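Side-chain contacts in Non-reducing end beta-L-arabinofuranosidase (Bacteroides thetaiotaomicron, PDB 5MQO), which probably hydrolyses glycosidic bonds in plant pectin as a family GH127 glycoside hydrolase of a gut bacterium: residues A[305-310]-A[321-326]; A[325-330]-A[389-394]. All blocks are in the same frame, centred on the assembly; numbering follows the deposited sequence.

Interaction 1 (A[305-310]-A[321-326])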
ATOM      1  N   ALA A 305       8.112   2.066   8.936  1.00 48.22           N
ATOM      2  CA  ALA A 305       8.749   1.315   7.881  1.00 50.25           C
ATOM      3  C   ALA A 305      10.261   1.355   7.978  1.00 51.84           C
ATOM      4  O   ALA A 305      10.922   0.309   7.962  1.00 51.65           O
ATOM      5  CB  ALA A 305       8.332   1.891   6.542  1.00 51.50           C
ATOM      6  N   GLY A 306      10.791   2.580   8.049  1.00 52.09           N
ATOM      7  CA  GLY A 306      12.226   2.837   8.124  1.00 50.80           C
ATOM      8  C   GLY A 306      12.849   2.154   9.317  1.00 50.99           C
ATOM      9  O   GLY A 306      13.930   1.586   9.204  1.00 54.50           O
ATOM     10  N   VAL A 307      12.165   2.187  10.456  1.00 47.99           N
ATOM     11  CA  VAL A 307      12.657   1.523  11.662  1.00 47.75           C
ATOM     12  C   VAL A 307      12.734  -0.008  11.505  1.00 47.80           C
ATOM     13  O   VAL A 307      13.669  -0.638  11.996  1.00 46.85           O
ATOM     14  CB  VAL A 307      11.815   1.941  12.890  1.00 48.23           C
ATOM     15  CG1 VAL A 307      12.103   1.082  14.122  1.00 48.82           C
ATOM     16  CG2 VAL A 307      12.094   3.405  13.218  1.00 48.78           C
ATOM     17  N   ALA A 308      11.756  -0.590  10.813  1.00 47.56           N
ATOM     18  CA  ALA A 308      11.743  -2.010  10.532  1.00 46.96           C
ATOM     19  C   ALA A 308      12.917  -2.375   9.675  1.00 48.06           C
ATOM     20  O   ALA A 308      13.555  -3.398   9.888  1.00 46.91           O
ATOM     21  CB  ALA A 308      10.469  -2.406   9.845  1.00 46.68           C
ATOM     22  N   ASP A 309      13.208  -1.507   8.716  1.00 50.85           N
ATOM     23  CA  ASP A 309      14.419  -1.631   7.904  1.00 50.81           C
ATOM     24  C   ASP A 309      15.721  -1.581   8.725  1.00 51.68           C
ATOM     25  O   ASP A 309      16.631  -2.378   8.490  1.00 53.12           O
ATOM     26  CB  ASP A 309      14.417  -0.588   6.773  1.00 50.14           C
ATOM     27  CG  ASP A 309      13.803  -1.119   5.500  1.00 50.02           C
ATOM     28  OD1 ASP A 309      13.786  -2.357   5.326  1.00 47.57           O
ATOM     29  OD2 ASP A 309      13.365  -0.301   4.663  1.00 51.61           O
ATOM     30  N   VAL A 310      15.806  -0.691   9.711  1.00 53.36           N
ATOM     31  CA  VAL A 310      16.969  -0.698  10.617  1.00 53.06           C
ATOM     32  C   VAL A 310      16.979  -1.967  11.440  1.00 54.35           C
ATOM     33  O   VAL A 310      18.039  -2.599  11.562  1.00 55.22           O
ATOM     34  CB  VAL A 310      17.047   0.546  11.519  1.00 52.77           C
ATOM     35  CG1 VAL A 310      18.120   0.383  12.614  1.00 51.84           C
ATOM     36  CG2 VAL A 310      17.319   1.772  10.643  1.00 52.95           C
ATOM     37  N   LYS A 321       9.803  -4.393  19.901  1.00 56.38           N
ATOM     38  CA  LYS A 321       8.828  -4.146  20.984  1.00 59.10           C
ATOM     39  C   LYS A 321       7.959  -2.907  20.682  1.00 55.64           C
ATOM     40  O   LYS A 321       6.762  -2.925  20.909  1.00 53.59           O
ATOM     41  CB  LYS A 321       9.511  -4.037  22.365  1.00 64.83           C
ATOM     42  CG  LYS A 321       9.062  -5.098  23.374  1.00 72.85           C
ATOM     43  CD  LYS A 321      10.160  -5.624  24.318  1.00 77.50           C
ATOM     44  CE  LYS A 321       9.728  -6.978  24.904  1.00 81.65           C
ATOM     45  NZ  LYS A 321      10.394  -7.311  26.196  1.00 84.75           N
ATOM     46  N   ASN A 322       8.582  -1.859  20.151  1.00 52.32           N
ATOM     47  CA  ASN A 322       7.874  -0.672  19.725  1.00 51.09           C
ATOM     48  C   ASN A 322       7.069  -0.959  18.489  1.00 49.48           C
ATOM     49  O   ASN A 322       5.891  -0.644  18.445  1.00 51.21           O
ATOM     50  CB  ASN A 322       8.832   0.490  19.472  1.00 50.12           C
ATOM     51  CG  ASN A 322       9.590   0.894  20.727  1.00 49.19           C
ATOM     52  OD1 ASN A 322      10.778   0.636  20.840  1.00 48.17           O
ATOM     53  ND2 ASN A 322       8.896   1.515  21.684  1.00 48.55           N
ATOM     54  N   LEU A 323       7.676  -1.584  17.495  1.00 49.48           N
ATOM     55  CA  LEU A 323       7.004  -1.743  16.196  1.00 49.90           C
ATOM     56  C   LEU A 323       5.789  -2.627  16.307  1.00 50.27           C
ATOM     57  O   LEU A 323       4.786  -2.340  15.651  1.00 53.22           O
ATOM     58  CB  LEU A 323       7.942  -2.259  15.110  1.00 50.02           C
ATOM     59  CG  LEU A 323       9.042  -1.289  14.640  1.00 51.21           C
ATOM     60  CD1 LEU A 323      10.023  -2.016  13.713  1.00 52.14           C
ATOM     61  CD2 LEU A 323       8.469  -0.040  13.977  1.00 51.08           C
ATOM     62  N   THR A 324       5.834  -3.659  17.162  1.00 49.90           N
ATOM     63  CA  THR A 324       4.648  -4.544  17.341  1.00 48.00           C
ATOM     64  C   THR A 324       3.489  -3.936  18.145  1.00 45.58           C
ATOM     65  O   THR A 324       2.383  -4.216  17.816  1.00 46.21           O
ATOM     66  CB  THR A 324       4.993  -5.980  17.833  1.00 47.00           C
ATOM     67  OG1 THR A 324       5.727  -5.936  19.047  1.00 50.76           O
ATOM     68  CG2 THR A 324       5.855  -6.661  16.859  1.00 46.43           C
ATOM     69  N   SER A 325       3.688  -3.086  19.137  1.00 45.90           N
ATOM     70  CA  SER A 325       2.500  -2.423  19.727  1.00 49.35           C
ATOM     71  C   SER A 325       1.974  -1.273  18.859  1.00 47.95           C
ATOM     72  O   SER A 325       0.789  -0.969  18.907  1.00 46.50           O
ATOM     73  CB  SER A 325       2.645  -2.013  21.219  1.00 51.65           C
ATOM     74  OG  SER A 325       3.897  -1.436  21.440  1.00 54.66           O
ATOM     75  N   ILE A 326       2.845  -0.644  18.077  1.00 48.40           N
ATOM     76  CA  ILE A 326       2.418   0.404  17.137  1.00 47.84           C
ATOM     77  C   ILE A 326       1.591  -0.249  16.007  1.00 48.01           C
ATOM     78  O   ILE A 326       0.545   0.276  15.613  1.00 48.03           O
ATOM     79  CB  ILE A 326       3.627   1.207  16.569  1.00 46.10           C
ATOM     80  CG1 ILE A 326       4.305   1.964  17.685  1.00 46.22           C
ATOM     81  CG2 ILE A 326       3.194   2.243  15.531  1.00 45.96           C
ATOM     82  CD1 ILE A 326       5.584   2.661  17.267  1.00 47.31           C
TER

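Interaction 2 (A[325-330]-A[389-394])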
ATOM      1  N   SER A 325       3.688  -3.086  19.137  1.00 45.90           N
ATOM      2  CA  SER A 325       2.500  -2.423  19.727  1.00 49.35           C
ATOM      3  C   SER A 325       1.974  -1.273  18.859  1.00 47.95           C
ATOM      4  O   SER A 325       0.789  -0.969  18.907  1.00 46.50           O
ATOM      5  CB  SER A 325       2.645  -2.013  21.219  1.00 51.65           C
ATOM      6  OG  SER A 325       3.897  -1.436  21.440  1.00 54.66           O
ATOM      7  N   ILE A 326       2.845  -0.644  18.077  1.00 48.40           N
ATOM      8  CA  ILE A 326       2.418   0.404  17.137  1.00 47.84           C
ATOM      9  C   ILE A 326       1.591  -0.249  16.007  1.00 48.01           C
ATOM     10  O   ILE A 326       0.545   0.276  15.613  1.00 48.03           O
ATOM     11  CB  ILE A 326       3.627   1.207  16.569  1.00 46.10           C
ATOM     12  CG1 ILE A 326       4.305   1.964  17.685  1.00 46.22           C
ATOM     13  CG2 ILE A 326       3.194   2.243  15.531  1.00 45.96           C
ATOM     14  CD1 ILE A 326       5.584   2.661  17.267  1.00 47.31           C
ATOM     15  N   TRP A 327       2.067  -1.378  15.486  1.00 47.07           N
ATOM     16  CA  TRP A 327       1.356  -2.058  14.409  1.00 46.94           C
ATOM     17  C   TRP A 327       0.001  -2.425  14.966  1.00 47.55           C
ATOM     18  O   TRP A 327      -1.019  -2.096  14.394  1.00 48.04           O
ATOM     19  CB  TRP A 327       2.110  -3.302  13.907  1.00 45.41           C
ATOM     20  CG  TRP A 327       1.345  -4.092  12.902  1.00 43.45           C
ATOM     21  CD1 TRP A 327       1.305  -3.888  11.561  1.00 43.37           C
ATOM     22  CD2 TRP A 327       0.500  -5.213  13.165  1.00 44.46           C
ATOM     23  NE1 TRP A 327       0.467  -4.810  10.960  1.00 43.67           N
ATOM     24  CE2 TRP A 327      -0.039  -5.635  11.931  1.00 44.95           C
ATOM     25  CE3 TRP A 327       0.137  -5.907  14.330  1.00 46.01           C
ATOM     26  CZ2 TRP A 327      -0.926  -6.742  11.832  1.00 45.62           C
ATOM     27  CZ3 TRP A 327      -0.752  -7.006  14.229  1.00 45.65           C
ATOM     28  CH2 TRP A 327      -1.269  -7.404  12.989  1.00 45.50           C
ATOM     29  N   ASN A 328       0.025  -3.057  16.123  1.00 48.31           N
ATOM     30  CA  ASN A 328      -1.165  -3.451  16.823  1.00 50.48           C
ATOM     31  C   ASN A 328      -2.161  -2.309  17.025  1.00 47.64           C
ATOM     32  O   ASN A 328      -3.339  -2.486  16.799  1.00 48.05           O
ATOM     33  CB  ASN A 328      -0.768  -4.036  18.186  1.00 54.46           C
ATOM     34  CG  ASN A 328      -1.883  -4.816  18.828  1.00 57.86           C
ATOM     35  OD1 ASN A 328      -2.702  -4.263  19.587  1.00 54.20           O
ATOM     36  ND2 ASN A 328      -1.940  -6.123  18.506  1.00 60.87           N
ATOM     37  N   ASP A 329      -1.673  -1.150  17.453  1.00 48.70           N
ATOM     38  CA  ASP A 329      -2.492   0.065  17.676  1.00 47.55           C
ATOM     39  C   ASP A 329      -3.209   0.523  16.396  1.00 48.06           C
ATOM     40  O   ASP A 329      -4.423   0.703  16.364  1.00 50.26           O
ATOM     41  CB  ASP A 329      -1.614   1.219  18.174  1.00 46.97           C
ATOM     42  CG  ASP A 329      -2.432   2.449  18.539  1.00 48.34           C
ATOM     43  OD1 ASP A 329      -3.600   2.275  18.955  1.00 48.20           O
ATOM     44  OD2 ASP A 329      -1.920   3.588  18.414  1.00 47.85           O
ATOM     45  N   ILE A 330      -2.439   0.668  15.338  1.00 45.57           N
ATOM     46  CA  ILE A 330      -2.971   0.974  14.048  1.00 46.77           C
ATOM     47  C   ILE A 330      -4.084   0.003  13.628  1.00 50.43           C
ATOM     48  O   ILE A 330      -5.186   0.411  13.263  1.00 54.29           O
ATOM     49  CB  ILE A 330      -1.840   0.950  12.982  1.00 46.13           C
ATOM     50  CG1 ILE A 330      -0.877   2.140  13.167  1.00 46.35           C
ATOM     51  CG2 ILE A 330      -2.422   0.995  11.581  1.00 46.03           C
ATOM     52  CD1 ILE A 330       0.501   1.927  12.584  1.00 46.89           C
ATOM     53  N   MET A 389       1.289   0.143   3.835  1.00 46.88           N
ATOM     54  CA  MET A 389       1.597  -0.997   2.984  1.00 48.75           C
ATOM     55  C   MET A 389       3.086  -1.399   3.063  1.00 48.99           C
ATOM     56  O   MET A 389       3.407  -2.556   3.274  1.00 47.98           O
ATOM     57  CB  MET A 389       1.238  -0.654   1.546  1.00 50.51           C
ATOM     58  CG  MET A 389       1.522  -1.774   0.568  1.00 52.81           C
ATOM     59  SD  MET A 389       1.272  -1.307  -1.140  1.00 53.79           S
ATOM     60  CE  MET A 389       2.239  -2.576  -1.917  1.00 55.54           C
ATOM     61  N   LEU A 390       3.966  -0.416   2.883  1.00 50.14           N
ATOM     62  CA  LEU A 390       5.403  -0.594   2.966  1.00 50.46           C
ATOM     63  C   LEU A 390       5.885  -0.929   4.398  1.00 49.78           C
ATOM     64  O   LEU A 390       6.819  -1.694   4.556  1.00 47.48           O
ATOM     65  CB  LEU A 390       6.108   0.650   2.468  1.00 51.67           C
ATOM     66  CG  LEU A 390       5.947   1.142   1.028  1.00 53.66           C
ATOM     67  CD1 LEU A 390       6.546   2.552   0.904  1.00 55.40           C
ATOM     68  CD2 LEU A 390       6.599   0.231   0.015  1.00 54.85           C
ATOM     69  N   PHE A 391       5.259  -0.363   5.431  1.00 49.66           N
ATOM     70  CA  PHE A 391       5.501  -0.815   6.817  1.00 48.87           C
ATOM     71  C   PHE A 391       5.212  -2.319   6.904  1.00 49.06           C
ATOM     72  O   PHE A 391       6.066  -3.105   7.324  1.00 49.48           O
ATOM     73  CB  PHE A 391       4.656  -0.007   7.824  1.00 48.41           C
ATOM     74  CG  PHE A 391       4.772  -0.452   9.284  1.00 48.42           C
ATOM     75  CD1 PHE A 391       5.975  -0.907   9.840  1.00 48.47           C
ATOM     76  CD2 PHE A 391       3.669  -0.350  10.129  1.00 48.67           C
ATOM     77  CE1 PHE A 391       6.064  -1.289  11.183  1.00 47.57           C
ATOM     78  CE2 PHE A 391       3.757  -0.735  11.480  1.00 49.53           C
ATOM     79  CZ  PHE A 391       4.960  -1.219  12.000  1.00 48.88           C
ATOM     80  N   ASN A 392       4.046  -2.730   6.427  1.00 47.97           N
ATOM     81  CA  ASN A 392       3.657  -4.118   6.600  1.00 48.92           C
ATOM     82  C   ASN A 392       4.528  -5.081   5.787  1.00 48.27           C
ATOM     83  O   ASN A 392       4.720  -6.243   6.160  1.00 46.69           O
ATOM     84  CB  ASN A 392       2.181  -4.314   6.273  1.00 48.10           C
ATOM     85  CG  ASN A 392       1.303  -3.992   7.438  1.00 48.70           C
ATOM     86  OD1 ASN A 392       0.931  -4.862   8.215  1.00 48.44           O
ATOM     87  ND2 ASN A 392       0.993  -2.722   7.593  1.00 50.44           N
ATOM     88  N   TRP A 393       5.039  -4.587   4.669  1.00 48.07           N
ATOM     89  CA  TRP A 393       5.886  -5.392   3.845  1.00 48.02           C
ATOM     90  C   TRP A 393       7.206  -5.668   4.559  1.00 47.64           C
ATOM     91  O   TRP A 393       7.653  -6.784   4.537  1.00 47.69           O
ATOM     92  CB  TRP A 393       6.107  -4.755   2.490  1.00 47.27           C
ATOM     93  CG  TRP A 393       6.924  -5.627   1.613  1.00 47.81           C
ATOM     94  CD1 TRP A 393       8.263  -5.511   1.365  1.00 48.23           C
ATOM     95  CD2 TRP A 393       6.481  -6.784   0.908  1.00 47.84           C
ATOM     96  NE1 TRP A 393       8.671  -6.512   0.526  1.00 50.42           N
ATOM     97  CE2 TRP A 393       7.592  -7.304   0.223  1.00 48.18           C
ATOM     98  CE3 TRP A 393       5.246  -7.425   0.773  1.00 49.92           C
ATOM     99  CZ2 TRP A 393       7.511  -8.430  -0.573  1.00 47.38           C
ATOM    100  CZ3 TRP A 393       5.161  -8.552  -0.040  1.00 48.45           C
ATOM    101  CH2 TRP A 393       6.295  -9.043  -0.689  1.00 48.71           C
ATOM    102  N   ARG A 394       7.798  -4.664   5.201  1.00 48.90           N
ATOM    103  CA  ARG A 394       9.024  -4.851   5.979  1.00 49.57           C
ATOM    104  C   ARG A 394       8.782  -5.792   7.157  1.00 50.41           C
ATOM    105  O   ARG A 394       9.581  -6.707   7.420  1.00 50.31           O
ATOM    106  CB  ARG A 394       9.549  -3.532   6.498  1.00 50.88           C
ATOM    107  CG  ARG A 394      10.508  -2.806   5.573  1.00 52.88           C
ATOM    108  CD  ARG A 394       9.832  -2.319   4.329  1.00 54.19           C
ATOM    109  NE  ARG A 394      10.706  -1.489   3.529  1.00 55.05           N
ATOM    110  CZ  ARG A 394      10.486  -1.200   2.251  1.00 55.93           C
ATOM    111  NH1 ARG A 394       9.402  -1.637   1.607  1.00 56.31           N
ATOM    112  NH2 ARG A 394      11.360  -0.442   1.610  1.00 58.07           N
TER

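Interaction 1 (A[305-310]-A[321-326])
Val307 and Ala308 meet Leu323 in a small contact of aliphatic side chains between two consecutive helices of the GH127 catalytic domain, 297-314 and 317-333. The two helices are joined by a very short turn, so they form a helical hairpin. The contact lies about 17 Å from the centre of the chain, measured centre to centre, and all three touching residues are buried. Leu323 does most of the work. Its CG stands beside its own backbone N and anti to the carbonyl carbon (chi1 -69°), which sets CG, and with it the forked end, toward helix 297-314. The two methyls share the task. Leu323 CD1 rests on the backbone of the other helix, 3.6 Å from Ala308 CA, and also lies 3.9 Å from Ala308 CB. Leu323 CD2 turns to the valine and lies 3.8 Å from Val307 CG1. That same valine methyl also touches Leu323 CD1, at 3.8 Å, so it packs against the forked end of the leucine. With chi1 at 169°, Val307 CG1 lies opposite its backbone N, and this is the branch that meets the leucine. The small side chain of Ala308 probably lets the leucine methyl come down onto the helix backbone. The nearest CA atoms, those of Ala308 and Leu323, are 7.4 Å apart. Phe287, from a loop, touches both Val307 and Leu323, and Phe391 and Met395 of helix 382-399 pack on Leu323. The segments bury 131 Å² between them, both sides summed. This is hydrophobic packing: it relies on shape fit and exclusion of water rather than on directed bonds.

Interaction 2 (A[325-330]-A[389-394])
Trp327 and Ile330 of helix 317-333 face Phe391 and Asn392 of helix 382-399, within the GH127 catalytic domain. The domain belongs to the six-hairpin clan, consistent with a helical-barrel fold. Trp327 comes first. Its CG is anti to the backbone N, which sends the indole across to the other helix. Trp327 CB lies 3.9 Å from Phe391 CE2. The indole edge points at the phenylalanine face in an offset edge-to-face pair, with planes at 66°. The five-membered ring and the Phe391 ring have centroids 5.9 Å apart. Trp327 NE1 donates a bent hydrogen bond to Asn392 OD1 (2.8 Å, 147° at the hydrogen). The amide is turned well out of the indole plane, and the donor lies off the carbonyl plane. Asn392 ND2 bonds back to Asn388 O, so both ends of the amide are held and its rotation is probably fixed. Without the amide, as with an alanine here, the buried indole N-H would probably lose its acceptor. One turn on, Ile330 CD1 adds a looser contact, 4.3 Å from Phe391 CE2. The segment axes pass 12.1 Å apart at 136°. Helix 402-416 packs beside them: its Tyr404 meets Trp327 edge-to-face and also touches Asn392. Helix 297-314 touches Ile330 through Asn301.

In the fold
Both contacts are buried and share helix 317-333, which meets helix 297-314 in interaction 1 and helix 382-399 in interaction 2. Their centres are 7 Å apart, and interaction 2 lies nearer the centre of the chain. Interaction 1 joins sequence neighbours through aliphatic side chains. Interaction 2 joins helices far apart in sequence and adds aromatic packing and a polar bond. The two meet directly: Phe391 packs on the backbone of both 305-310 and 321-326, and Asp309 forms a salt bridge with Arg394, linking helices 297-314 and 382-399. The three helices thus pack pairwise as one cluster within the helical catalytic domain.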